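Local coordinates for recombination protein uvsY (Enterobacteria phage T4, PDB 4ZWS) that mediates phage homologous recombination, promoting assembly of UvsX recombinase on single-stranded DNA and helping UvsX displace bound gp32, at residues Gln7-Lys12 / Leu36-Ser41; Gln22-Asn27 / Lys118-Ala123; Lys58-Tyr63 / Ser88-Val93. All coordinates share one frame; numbering follows the deposited sequence.

How the interactions relate
The three contacts are spread along a long helical hairpin in which helix 21-64 is the common element. Interaction 1 joins helix 3-14 to helix 21-64. Interactions 2 and 3 each join helix 21-64 to the region of helix 91-135, and their centres, about 48 Å apart, lie on opposite sides of the chain's centre. Interaction 1 is centred about 16 Å from interaction 2 and about 33 Å from interaction 3. Along the sequence, the segments of interactions 1 and 2 alternate; both segments of interaction 3 follow those of interaction 1 and fall between those of interaction 2. All three contacts have residues that touch a neighbouring subunit of the heptamer.

Interaction 1 (Gln7-Lys12 / Leu36-Ser41); sequences QEELKK and LNKHSS
The carboxylate oxygen OE1 of E9 is gripped by two lysines of helix 21-64: K38, whose NZ lies 3.0 Å from E9 OE1, and K34, one turn earlier on the same helix. The bond from K38 is a hydrogen-bonded salt bridge that meets OE1 on its syn side, with the ammonium nitrogen 29° out of the carboxylate plane. E9 OE2 is also close to this charge, 3.3 Å from K38 NZ. The two side chains reach toward each other, and the lysine's CE and NZ both lie against the carboxylate, with E9 OE2 3.1 Å from K38 CE. E9 is stretched out fully beyond CG, while K38 runs nearly straight as far as CE and then turns at its last torsion (chi4 57°), which swings NZ onto the carboxylate. Such reach is needed, because the nearest backbone positions, the CA atoms of E9 and K38, are 11.7 Å apart. Through this ion pair the short N-terminal helix 3-14 packs against the long helical hairpin of the alpha-barrel subunit; the two segments run in opposed senses but at a marked slant. W35 is shared by both sides: E9 and L10 pack against it, and K38 makes a cation-pi contact with it. The bridge itself lies at the surface, whereas Q7 and L10 are buried, L10 packing on L36 of a neighbouring subunit and Q7 NE2 hydrogen-bonding to S41 OG of that same subunit. Two positive charges at one carboxylate would be expected to favour its ionised form.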
ATOM      1  N   GLN A   7     -23.803   6.721  15.779  1.00 56.55           N
ATOM      2  CA  GLN A   7     -24.255   5.445  15.248  1.00 54.34           C
ATOM      3  C   GLN A   7     -25.741   5.505  14.947  1.00 59.03           C
ATOM      4  O   GLN A   7     -26.190   5.120  13.863  1.00 65.16           O
ATOM      5  CB  GLN A   7     -23.948   4.322  16.225  1.00 52.66           C
ATOM      6  CG  GLN A   7     -22.482   4.110  16.379  1.00 51.12           C
ATOM      7  CD  GLN A   7     -22.148   2.988  17.328  1.00 61.10           C
ATOM      8  OE1 GLN A   7     -22.992   2.553  18.118  1.00 61.12           O
ATOM      9  NE2 GLN A   7     -20.899   2.516  17.268  1.00 57.32           N
ATOM     10  N   GLU A   8     -26.492   6.018  15.909  1.00 56.17           N
ATOM     11  CA  GLU A   8     -27.922   6.130  15.767  1.00 56.70           C
ATOM     12  C   GLU A   8     -28.293   7.126  14.675  1.00 57.98           C
ATOM     13  O   GLU A   8     -29.209   6.876  13.881  1.00 56.96           O
ATOM     14  CB  GLU A   8     -28.542   6.511  17.108  1.00 58.55           C
ATOM     15  CG  GLU A   8     -29.942   5.966  17.268  1.00 86.27           C
ATOM     16  CD  GLU A   8     -30.015   4.466  17.002  1.00 87.33           C
ATOM     17  OE1 GLU A   8     -29.098   3.724  17.438  1.00 75.69           O
ATOM     18  OE2 GLU A   8     -30.983   4.044  16.321  1.00 81.40           O
ATOM     19  N   GLU A   9     -27.562   8.233  14.612  1.00 54.62           N
ATOM     20  CA  GLU A   9     -27.842   9.255  13.616  1.00 54.22           C
ATOM     21  C   GLU A   9     -27.628   8.755  12.182  1.00 63.77           C
ATOM     22  O   GLU A   9     -28.462   9.005  11.307  1.00 53.98           O
ATOM     23  CB  GLU A   9     -26.994  10.492  13.860  1.00 53.25           C
ATOM     24  CG  GLU A   9     -27.362  11.635  12.946  1.00 53.37           C
ATOM     25  CD  GLU A   9     -26.612  12.913  13.258  1.00 66.22           C
ATOM     26  OE1 GLU A   9     -26.815  13.905  12.525  1.00 67.59           O
ATOM     27  OE2 GLU A   9     -25.825  12.932  14.231  1.00 64.43           O
ATOM     28  N   LEU A  10     -26.504   8.079  11.933  1.00 52.05           N
ATOM     29  CA  LEU A  10     -26.234   7.544  10.605  1.00 51.58           C
ATOM     30  C   LEU A  10     -27.267   6.505  10.189  1.00 57.76           C
ATOM     31  O   LEU A  10     -27.718   6.491   9.033  1.00 57.93           O
ATOM     32  CB  LEU A  10     -24.848   6.908  10.537  1.00 53.38           C
ATOM     33  CG  LEU A  10     -24.448   6.398   9.146  1.00 50.19           C
ATOM     34  CD1 LEU A  10     -24.351   7.540   8.153  1.00 49.72           C
ATOM     35  CD2 LEU A  10     -23.168   5.602   9.181  1.00 49.50           C
ATOM     36  N   LYS A  11     -27.654   5.656  11.139  1.00 55.22           N
ATOM     37  CA  LYS A  11     -28.614   4.590  10.868  1.00 56.17           C
ATOM     38  C   LYS A  11     -29.920   5.170  10.368  1.00 61.35           C
ATOM     39  O   LYS A  11     -30.519   4.665   9.425  1.00 64.24           O
ATOM     40  CB  LYS A  11     -28.872   3.761  12.126  1.00 57.66           C
ATOM     41  CG  LYS A  11     -29.807   2.593  11.918  1.00 60.07           C
ATOM     42  CD  LYS A  11     -30.315   2.083  13.248  1.00 62.07           C
ATOM     43  CE  LYS A  11     -30.705   0.633  13.179  1.00 64.45           C
ATOM     44  NZ  LYS A  11     -31.247   0.161  14.483  1.00 76.22           N
ATOM     45  N   LYS A  12     -30.335   6.261  10.994  1.00 63.12           N
ATOM     46  CA  LYS A  12     -31.533   6.960  10.585  1.00 59.20           C
ATOM     47  C   LYS A  12     -31.319   7.594   9.206  1.00 58.73           C
ATOM     48  O   LYS A  12     -32.190   7.506   8.345  1.00 62.92           O
ATOM     49  CB  LYS A  12     -31.910   7.983  11.666  1.00 60.60           C
ATOM     50  CG  LYS A  12     -33.077   8.892  11.365  1.00 62.63           C
ATOM     51  CD  LYS A  12     -33.296   9.873  12.514  1.00 77.99           C
ATOM     52  CE  LYS A  12     -32.018  10.663  12.895  1.00 93.77           C
ATOM     53  NZ  LYS A  12     -31.413  11.525  11.824  1.00 91.84           N
ATOM     54  N   LEU A  36     -19.627  15.734   6.561  1.00 53.49           N
ATOM     55  CA  LEU A  36     -18.351  16.358   6.277  1.00 50.00           C
ATOM     56  C   LEU A  36     -18.049  17.394   7.348  1.00 52.00           C
ATOM     57  O   LEU A  36     -16.914  17.485   7.818  1.00 55.11           O
ATOM     58  CB  LEU A  36     -18.365  16.984   4.887  1.00 51.39           C
ATOM     59  CG  LEU A  36     -17.027  17.470   4.345  1.00 56.80           C
ATOM     60  CD1 LEU A  36     -15.974  16.377   4.419  1.00 52.56           C
ATOM     61  CD2 LEU A  36     -17.231  17.890   2.911  1.00 53.86           C
ATOM     62  N   ASN A  37     -19.079  18.115   7.786  1.00 51.36           N
ATOM     63  CA  ASN A  37     -18.947  19.087   8.878  1.00 54.89           C
ATOM     64  C   ASN A  37     -18.648  18.473  10.235  1.00 51.15           C
ATOM     65  O   ASN A  37     -17.844  19.019  10.984  1.00 54.73           O
ATOM     66  CB  ASN A  37     -20.196  19.948   8.967  1.00 59.42           C
ATOM     67  CG  ASN A  37     -20.298  20.892   7.813  1.00 64.66           C
ATOM     68  OD1 ASN A  37     -19.301  21.129   7.128  1.00 63.14           O
ATOM     69  ND2 ASN A  37     -21.501  21.401   7.547  1.00 73.84           N
ATOM     70  N   LYS A  38     -19.300  17.361  10.558  1.00 50.06           N
ATOM     71  CA  LYS A  38     -18.991  16.651  11.793  1.00 49.16           C
ATOM     72  C   LYS A  38     -17.499  16.340  11.813  1.00 48.24           C
ATOM     73  O   LYS A  38     -16.800  16.688  12.757  1.00 48.33           O
ATOM     74  CB  LYS A  38     -19.798  15.361  11.912  1.00 48.39           C
ATOM     75  CG  LYS A  38     -21.240  15.552  12.304  1.00 49.47           C
ATOM     76  CD  LYS A  38     -21.976  14.221  12.296  1.00 50.16           C
ATOM     77  CE  LYS A  38     -23.262  14.265  13.108  1.00 56.69           C
ATOM     78  NZ  LYS A  38     -24.211  15.323  12.665  1.00 61.19           N
ATOM     79  N   HIS A  39     -17.030  15.729  10.729  1.00 48.52           N
ATOM     80  CA  HIS A  39     -15.642  15.303  10.544  1.00 51.52           C
ATOM     81  C   HIS A  39     -14.694  16.486  10.726  1.00 47.90           C
ATOM     82  O   HIS A  39     -13.692  16.409  11.428  1.00 56.31           O
ATOM     83  CB  HIS A  39     -15.513  14.672   9.154  1.00 46.85           C
ATOM     84  CG  HIS A  39     -14.174  14.073   8.853  1.00 51.23           C
ATOM     85  ND1 HIS A  39     -13.125  14.803   8.337  1.00 56.97           N
ATOM     86  CD2 HIS A  39     -13.728  12.797   8.950  1.00 56.42           C
ATOM     87  CE1 HIS A  39     -12.088  14.009   8.149  1.00 46.96           C
ATOM     88  NE2 HIS A  39     -12.426  12.785   8.513  1.00 52.41           N
ATOM     89  N   SER A  40     -15.060  17.601  10.125  1.00 57.36           N
ATOM     90  CA  SER A  40     -14.271  18.815  10.171  1.00 50.88           C
ATOM     91  C   SER A  40     -14.182  19.324  11.616  1.00 51.22           C
ATOM     92  O   SER A  40     -13.119  19.753  12.072  1.00 55.63           O
ATOM     93  CB  SER A  40     -14.889  19.853   9.250  1.00 52.69           C
ATOM     94  OG  SER A  40     -14.031  20.946   9.086  1.00 66.63           O
ATOM     95  N   SER A  41     -15.316  19.311  12.317  1.00 51.25           N
ATOM     96  CA  SER A  41     -15.364  19.740  13.715  1.00 51.89           C
ATOM     97  C   SER A  41     -14.529  18.868  14.633  1.00 51.77           C
ATOM     98  O   SER A  41     -13.846  19.363  15.522  1.00 53.51           O
ATOM     99  CB  SER A  41     -16.798  19.714  14.238  1.00 52.36           C
ATOM    100  OG  SER A  41     -17.525  20.808  13.738  1.00 82.36           O
TER

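Interaction 2 (Gln22-Asn27 / Lys118-Ala123); sequences QYEAAN and KSRGFA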
ATOM      1  N   GLN A  22     -36.265  10.748  -5.961  1.00 65.91           N
ATOM      2  CA  GLN A  22     -35.578  11.976  -6.408  1.00 65.47           C
ATOM      3  C   GLN A  22     -35.194  12.855  -5.233  1.00 73.26           C
ATOM      4  O   GLN A  22     -34.109  13.440  -5.215  1.00 63.31           O
ATOM      5  CB  GLN A  22     -36.419  12.794  -7.380  1.00 67.00           C
ATOM      6  CG  GLN A  22     -36.541  12.222  -8.770  1.00 69.62           C
ATOM      7  CD  GLN A  22     -37.440  13.076  -9.648  1.00 80.44           C
ATOM      8  OE1 GLN A  22     -37.010  13.644 -10.659  1.00 93.36           O
ATOM      9  NE2 GLN A  22     -38.725  13.115  -9.294  1.00 79.00           N
ATOM     10  N   TYR A  23     -36.096  12.949  -4.264  1.00 65.34           N
ATOM     11  CA  TYR A  23     -35.807  13.678  -3.051  1.00 63.35           C
ATOM     12  C   TYR A  23     -34.605  13.064  -2.336  1.00 61.71           C
ATOM     13  O   TYR A  23     -33.701  13.774  -1.909  1.00 60.77           O
ATOM     14  CB  TYR A  23     -37.018  13.671  -2.114  1.00 64.18           C
ATOM     15  CG  TYR A  23     -36.641  14.126  -0.734  1.00 64.30           C
ATOM     16  CD1 TYR A  23     -36.560  15.473  -0.418  1.00 65.15           C
ATOM     17  CD2 TYR A  23     -36.293  13.195   0.246  1.00 62.55           C
ATOM     18  CE1 TYR A  23     -36.172  15.886   0.846  1.00 66.70           C
ATOM     19  CE2 TYR A  23     -35.903  13.595   1.503  1.00 63.64           C
ATOM     20  CZ  TYR A  23     -35.844  14.943   1.802  1.00 67.61           C
ATOM     21  OH  TYR A  23     -35.451  15.345   3.063  1.00 73.06           O
ATOM     22  N   GLU A  24     -34.573  11.739  -2.243  1.00 66.61           N
ATOM     23  CA  GLU A  24     -33.511  11.074  -1.498  1.00 60.24           C
ATOM     24  C   GLU A  24     -32.170  11.356  -2.150  1.00 59.43           C
ATOM     25  O   GLU A  24     -31.162  11.509  -1.464  1.00 65.27           O
ATOM     26  CB  GLU A  24     -33.773   9.573  -1.393  1.00 64.41           C
ATOM     27  CG  GLU A  24     -35.000   9.196  -0.554  1.00 65.76           C
ATOM     28  CD  GLU A  24     -34.775   9.310   0.952  1.00 68.40           C
ATOM     29  OE1 GLU A  24     -35.291   8.441   1.689  1.00 70.77           O
ATOM     30  OE2 GLU A  24     -34.092  10.255   1.406  1.00 70.36           O
ATOM     31  N   ALA A  25     -32.170  11.420  -3.476  1.00 65.67           N
ATOM     32  CA  ALA A  25     -30.971  11.741  -4.236  1.00 60.20           C
ATOM     33  C   ALA A  25     -30.438  13.127  -3.919  1.00 59.70           C
ATOM     34  O   ALA A  25     -29.239  13.299  -3.736  1.00 59.33           O
ATOM     35  CB  ALA A  25     -31.252  11.633  -5.710  1.00 61.80           C
ATOM     36  N   ALA A  26     -31.330  14.108  -3.851  1.00 60.41           N
ATOM     37  CA  ALA A  26     -30.946  15.489  -3.566  1.00 60.48           C
ATOM     38  C   ALA A  26     -30.498  15.624  -2.116  1.00 61.48           C
ATOM     39  O   ALA A  26     -29.494  16.279  -1.825  1.00 59.46           O
ATOM     40  CB  ALA A  26     -32.089  16.437  -3.865  1.00 61.93           C
ATOM     41  N   ASN A  27     -31.246  15.003  -1.208  1.00 58.81           N
ATOM     42  CA  ASN A  27     -30.947  15.099   0.208  1.00 59.76           C
ATOM     43  C   ASN A  27     -29.652  14.360   0.555  1.00 59.87           C
ATOM     44  O   ASN A  27     -29.021  14.649   1.575  1.00 64.05           O
ATOM     45  CB  ASN A  27     -32.097  14.537   1.042  1.00 62.04           C
ATOM     46  CG  ASN A  27     -31.949  14.853   2.526  1.00 77.54           C
ATOM     47  OD1 ASN A  27     -31.272  15.808   2.908  1.00 81.92           O
ATOM     48  ND2 ASN A  27     -32.567  14.035   3.368  1.00 86.94           N
ATOM     49  N   LYS A 118     -21.826   8.215   0.330  1.00 55.81           N
ATOM     50  CA  LYS A 118     -21.382   8.257  -1.053  1.00 58.77           C
ATOM     51  C   LYS A 118     -21.984   7.069  -1.780  1.00 58.41           C
ATOM     52  O   LYS A 118     -22.557   7.202  -2.863  1.00 59.44           O
ATOM     53  CB  LYS A 118     -19.858   8.238  -1.107  1.00 57.00           C
ATOM     54  CG  LYS A 118     -19.217   8.615  -2.422  1.00 63.53           C
ATOM     55  CD  LYS A 118     -17.707   8.505  -2.263  1.00 84.43           C
ATOM     56  CE  LYS A 118     -16.949   9.073  -3.444  1.00103.83           C
ATOM     57  NZ  LYS A 118     -15.474   9.029  -3.205  1.00113.42           N
ATOM     58  N   SER A 119     -21.890   5.918  -1.131  1.00 59.72           N
ATOM     59  CA  SER A 119     -22.450   4.675  -1.633  1.00 59.44           C
ATOM     60  C   SER A 119     -23.975   4.757  -1.756  1.00 56.51           C
ATOM     61  O   SER A 119     -24.569   4.257  -2.710  1.00 57.82           O
ATOM     62  CB  SER A 119     -22.041   3.529  -0.707  1.00 56.93           C
ATOM     63  OG  SER A 119     -22.730   2.338  -1.028  1.00 83.62           O
ATOM     64  N   ARG A 120     -24.595   5.424  -0.795  1.00 55.06           N
ATOM     65  CA  ARG A 120     -26.037   5.599  -0.784  1.00 58.80           C
ATOM     66  C   ARG A 120     -26.524   6.335  -2.039  1.00 65.05           C
ATOM     67  O   ARG A 120     -27.558   5.985  -2.608  1.00 70.03           O
ATOM     68  CB  ARG A 120     -26.457   6.359   0.476  1.00 54.78           C
ATOM     69  CG  ARG A 120     -27.959   6.543   0.647  1.00 55.58           C
ATOM     70  CD  ARG A 120     -28.254   7.247   1.951  1.00 55.00           C
ATOM     71  NE  ARG A 120     -29.680   7.412   2.170  1.00 58.33           N
ATOM     72  CZ  ARG A 120     -30.377   8.457   1.743  1.00 61.01           C
ATOM     73  NH1 ARG A 120     -29.775   9.429   1.067  1.00 63.81           N
ATOM     74  NH2 ARG A 120     -31.678   8.528   1.981  1.00 57.97           N
ATOM     75  N   GLY A 121     -25.773   7.343  -2.475  1.00 59.39           N
ATOM     76  CA  GLY A 121     -26.116   8.058  -3.685  1.00 57.61           C
ATOM     77  C   GLY A 121     -26.179   7.133  -4.889  1.00 58.86           C
ATOM     78  O   GLY A 121     -27.086   7.229  -5.712  1.00 73.66           O
ATOM     79  N   PHE A 122     -25.220   6.226  -4.991  1.00 58.88           N
ATOM     80  CA  PHE A 122     -25.211   5.278  -6.091  1.00 69.44           C
ATOM     81  C   PHE A 122     -26.336   4.258  -5.983  1.00 74.07           C
ATOM     82  O   PHE A 122     -26.936   3.898  -6.998  1.00 62.79           O
ATOM     83  CB  PHE A 122     -23.863   4.591  -6.205  1.00 66.09           C
ATOM     84  CG  PHE A 122     -22.772   5.516  -6.644  1.00 68.53           C
ATOM     85  CD1 PHE A 122     -22.617   5.823  -7.994  1.00 65.01           C
ATOM     86  CD2 PHE A 122     -21.881   6.052  -5.726  1.00 67.58           C
ATOM     87  CE1 PHE A 122     -21.614   6.677  -8.418  1.00 62.50           C
ATOM     88  CE2 PHE A 122     -20.870   6.897  -6.142  1.00 68.98           C
ATOM     89  CZ  PHE A 122     -20.737   7.210  -7.491  1.00 69.64           C
ATOM     90  N   ALA A 123     -26.592   3.761  -4.774  1.00 67.30           N
ATOM     91  CA  ALA A 123     -27.703   2.835  -4.579  1.00 61.33           C
ATOM     92  C   ALA A 123     -29.002   3.462  -5.092  1.00 69.20           C
ATOM     93  O   ALA A 123     -29.784   2.819  -5.793  1.00 67.72           O
ATOM     94  CB  ALA A 123     -27.840   2.463  -3.126  1.00 60.32           C
TER
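R120 and E24 form a buried salt bridge, with R120 NH2 3.0 Å from E24 OE2. As a hydrogen bond it is weak (N-H...O angle 148°), although the oxygen lies at the guanidinium edge and in its plane. The carboxylate is turned almost square to the guanidinium, with 79° between the two planes, so the pair meets through one nitrogen and one oxygen and not as a flat two-pronged pair. R120 is extended from CG to NE and reaches across from helix 91-135; E24 folds back at its second torsion (chi2 -76°) to present OE2. Every nitrogen of the buried guanidinium has a further acceptor, V14 O for NE, F15 O for NH2 and N28 OD1 for NH1, while E24 OE1 accepts from D17 N. Together the two side chains bind the end of helix 3-14 and the residues just after it, and probably help to hold them.

Further out, E24 and A25 pack on I124 of helix 91-135, and a neighbouring subunit contributes V29 against R120 and A25 against A123. Within helix 21-64, N27 CB sits 3.8 Å above one face of the Y23 ring, toward its rim. Segments 22-27 and 118-123 run in roughly opposite directions, and the arrangement is a buried interhelical salt bridge between antiparallel helices of the heptameric alpha barrel.

Interaction 3 (Lys58-Tyr63 / Ser88-Val93); sequences KARLDY and SADKDV
Salt bridges dominate the meeting of R60 with D90 and D92. R60 approaches D90 side-on and offers two nitrogens to a single oxygen: D90 OD1 lies 2.9 Å from R60 NE and 3.0 Å from R60 NH2, almost exactly in the guanidinium plane. NH2 uses the syn lone pair of OD1, while NE comes 30° out of the carboxylate plane. A weak further bond runs from R60 NE to D90 OD2. The guanidinium and carboxylate planes stand 43° apart, so the two groups do not lie flat against one another. Bends at its second and third torsions curl the arginine round to give this approach. D92 adds a long, purely electrostatic salt bridge without a hydrogen bond, D92 OD2 lying 3.9 Å from R60 NE, above the guanidinium face and toward its rim.

Hydrogen bonds to the backbone employ the other oxygen of D90. V93 N donates to the anti lone pair of D90 OD2 over 3.2 Å, and D92 N adds a weak bond to the same atom. OD1 is also bonded to Y64 OH, so this buried carboxylate has several donors, which would probably hold it ionised.

Nonpolar packing is slight. The aliphatic part of R60 runs alongside V93 in the opposite sense, with R60 CG 3.7 Å from V93 CG2.

D90 is thus the side-chain N-cap of helix 91-135, and the same carboxylate that caps it ties its start to the last turns of helix 21-64, at the end of the helical hairpin where the intervening residues connect the two long helices.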
ATOM      1  N   LYS A  58       3.432  18.137  30.528  1.00 49.91           N
ATOM      2  CA  LYS A  58       4.418  18.999  31.151  1.00 47.36           C
ATOM      3  C   LYS A  58       4.145  19.127  32.648  1.00 53.82           C
ATOM      4  O   LYS A  58       5.073  19.083  33.454  1.00 55.81           O
ATOM      5  CB  LYS A  58       4.435  20.395  30.502  1.00 49.59           C
ATOM      6  CG  LYS A  58       5.623  21.242  30.957  1.00 59.38           C
ATOM      7  CD  LYS A  58       5.485  22.731  30.679  1.00 67.13           C
ATOM      8  CE  LYS A  58       6.734  23.510  31.163  1.00 75.34           C
ATOM      9  NZ  LYS A  58       6.773  23.883  32.623  1.00 80.22           N
ATOM     10  N   ALA A  59       2.876  19.262  33.026  1.00 46.38           N
ATOM     11  CA  ALA A  59       2.541  19.371  34.436  1.00 46.99           C
ATOM     12  C   ALA A  59       2.897  18.116  35.240  1.00 56.70           C
ATOM     13  O   ALA A  59       3.516  18.219  36.307  1.00 56.02           O
ATOM     14  CB  ALA A  59       1.071  19.698  34.598  1.00 46.84           C
ATOM     15  N   ARG A  60       2.554  16.939  34.714  1.00 45.76           N
ATOM     16  CA  ARG A  60       2.837  15.682  35.412  1.00 43.90           C
ATOM     17  C   ARG A  60       4.333  15.339  35.458  1.00 58.96           C
ATOM     18  O   ARG A  60       4.828  14.827  36.468  1.00 60.47           O
ATOM     19  CB  ARG A  60       2.039  14.537  34.796  1.00 43.17           C
ATOM     20  CG  ARG A  60       0.555  14.860  34.693  1.00 53.90           C
ATOM     21  CD  ARG A  60       0.022  15.390  36.003  1.00 48.38           C
ATOM     22  NE  ARG A  60      -0.061  14.324  36.991  1.00 50.20           N
ATOM     23  CZ  ARG A  60      -0.081  14.515  38.305  1.00 58.79           C
ATOM     24  NH1 ARG A  60      -0.013  15.746  38.795  1.00 62.45           N
ATOM     25  NH2 ARG A  60      -0.156  13.474  39.125  1.00 54.80           N
ATOM     26  N   LEU A  61       5.056  15.610  34.375  1.00 47.23           N
ATOM     27  CA  LEU A  61       6.490  15.362  34.382  1.00 48.82           C
ATOM     28  C   LEU A  61       7.142  16.223  35.469  1.00 54.92           C
ATOM     29  O   LEU A  61       8.051  15.767  36.167  1.00 54.10           O
ATOM     30  CB  LEU A  61       7.104  15.606  33.009  1.00 47.54           C
ATOM     31  CG  LEU A  61       8.599  15.298  32.871  1.00 51.51           C
ATOM     32  CD1 LEU A  61       8.879  14.572  31.594  1.00 58.09           C
ATOM     33  CD2 LEU A  61       9.370  16.608  32.844  1.00 64.62           C
ATOM     34  N   ASP A  62       6.662  17.455  35.638  1.00 56.02           N
ATOM     35  CA  ASP A  62       7.210  18.312  36.683  1.00 60.01           C
ATOM     36  C   ASP A  62       6.898  17.728  38.046  1.00 64.06           C
ATOM     37  O   ASP A  62       7.719  17.795  38.963  1.00 68.46           O
ATOM     38  CB  ASP A  62       6.645  19.727  36.589  1.00 53.32           C
ATOM     39  CG  ASP A  62       7.291  20.535  35.489  1.00 75.19           C
ATOM     40  OD1 ASP A  62       6.698  21.560  35.072  1.00 78.96           O
ATOM     41  OD2 ASP A  62       8.380  20.123  35.025  1.00 85.61           O
ATOM     42  N   TYR A  63       5.715  17.137  38.163  1.00 59.65           N
ATOM     43  CA  TYR A  63       5.279  16.523  39.403  1.00 53.43           C
ATOM     44  C   TYR A  63       6.096  15.299  39.808  1.00 58.83           C
ATOM     45  O   TYR A  63       6.494  15.175  40.962  1.00 59.96           O
ATOM     46  CB  TYR A  63       3.813  16.120  39.309  1.00 51.28           C
ATOM     47  CG  TYR A  63       3.384  15.255  40.473  1.00 65.27           C
ATOM     48  CD1 TYR A  63       3.149  15.810  41.725  1.00 67.97           C
ATOM     49  CD2 TYR A  63       3.232  13.876  40.322  1.00 63.73           C
ATOM     50  CE1 TYR A  63       2.767  15.022  42.794  1.00 76.15           C
ATOM     51  CE2 TYR A  63       2.853  13.080  41.383  1.00 66.04           C
ATOM     52  CZ  TYR A  63       2.620  13.655  42.621  1.00 74.66           C
ATOM     53  OH  TYR A  63       2.238  12.867  43.688  1.00 70.46           O
ATOM     54  N   SER A  88       2.149   7.359  31.172  1.00 47.30           N
ATOM     55  CA  SER A  88       1.035   6.779  30.439  1.00 47.53           C
ATOM     56  C   SER A  88      -0.067   6.287  31.373  1.00 52.81           C
ATOM     57  O   SER A  88      -1.221   6.185  30.962  1.00 54.14           O
ATOM     58  CB  SER A  88       1.509   5.637  29.549  1.00 48.65           C
ATOM     59  OG  SER A  88       2.468   6.084  28.609  1.00 53.94           O
ATOM     60  N   ALA A  89       0.282   6.012  32.633  1.00 54.40           N
ATOM     61  CA  ALA A  89      -0.684   5.497  33.604  1.00 50.15           C
ATOM     62  C   ALA A  89      -1.262   6.590  34.497  1.00 49.88           C
ATOM     63  O   ALA A  89      -2.214   6.360  35.236  1.00 51.19           O
ATOM     64  CB  ALA A  89      -0.044   4.419  34.459  1.00 51.93           C
ATOM     65  N   ASP A  90      -0.682   7.775  34.431  1.00 48.68           N
ATOM     66  CA  ASP A  90      -1.102   8.881  35.280  1.00 48.92           C
ATOM     67  C   ASP A  90      -2.567   9.268  35.043  1.00 49.16           C
ATOM     68  O   ASP A  90      -3.006   9.337  33.896  1.00 50.64           O
ATOM     69  CB  ASP A  90      -0.188  10.076  35.036  1.00 48.05           C
ATOM     70  CG  ASP A  90      -0.564  11.270  35.861  1.00 51.30           C
ATOM     71  OD1 ASP A  90      -0.066  11.375  36.997  1.00 53.04           O
ATOM     72  OD2 ASP A  90      -1.352  12.103  35.369  1.00 52.24           O
ATOM     73  N   LYS A  91      -3.311   9.514  36.122  1.00 50.62           N
ATOM     74  CA  LYS A  91      -4.740   9.804  36.034  1.00 51.43           C
ATOM     75  C   LYS A  91      -5.015  10.897  35.010  1.00 52.77           C
ATOM     76  O   LYS A  91      -5.833  10.723  34.099  1.00 63.64           O
ATOM     77  CB  LYS A  91      -5.311  10.220  37.396  1.00 53.57           C
ATOM     78  N   ASP A  92      -4.329  12.022  35.153  1.00 56.33           N
ATOM     79  CA  ASP A  92      -4.561  13.155  34.262  1.00 52.54           C
ATOM     80  C   ASP A  92      -4.121  12.931  32.815  1.00 50.30           C
ATOM     81  O   ASP A  92      -4.861  13.260  31.892  1.00 54.38           O
ATOM     82  CB  ASP A  92      -3.876  14.392  34.835  1.00 50.34           C
ATOM     83  CG  ASP A  92      -4.493  14.821  36.139  1.00 61.81           C
ATOM     84  OD1 ASP A  92      -5.712  14.586  36.287  1.00 69.54           O
ATOM     85  OD2 ASP A  92      -3.780  15.367  37.012  1.00 69.03           O
ATOM     86  N   VAL A  93      -2.945  12.350  32.614  1.00 47.87           N
ATOM     87  CA  VAL A  93      -2.483  12.074  31.265  1.00 46.48           C
ATOM     88  C   VAL A  93      -3.398  11.052  30.591  1.00 51.25           C
ATOM     89  O   VAL A  93      -3.766  11.183  29.412  1.00 49.04           O
ATOM     90  CB  VAL A  93      -1.048  11.571  31.243  1.00 46.09           C
ATOM     91  CG1 VAL A  93      -0.674  11.147  29.835  1.00 45.81           C
ATOM     92  CG2 VAL A  93      -0.110  12.668  31.724  1.00 46.42           C
TER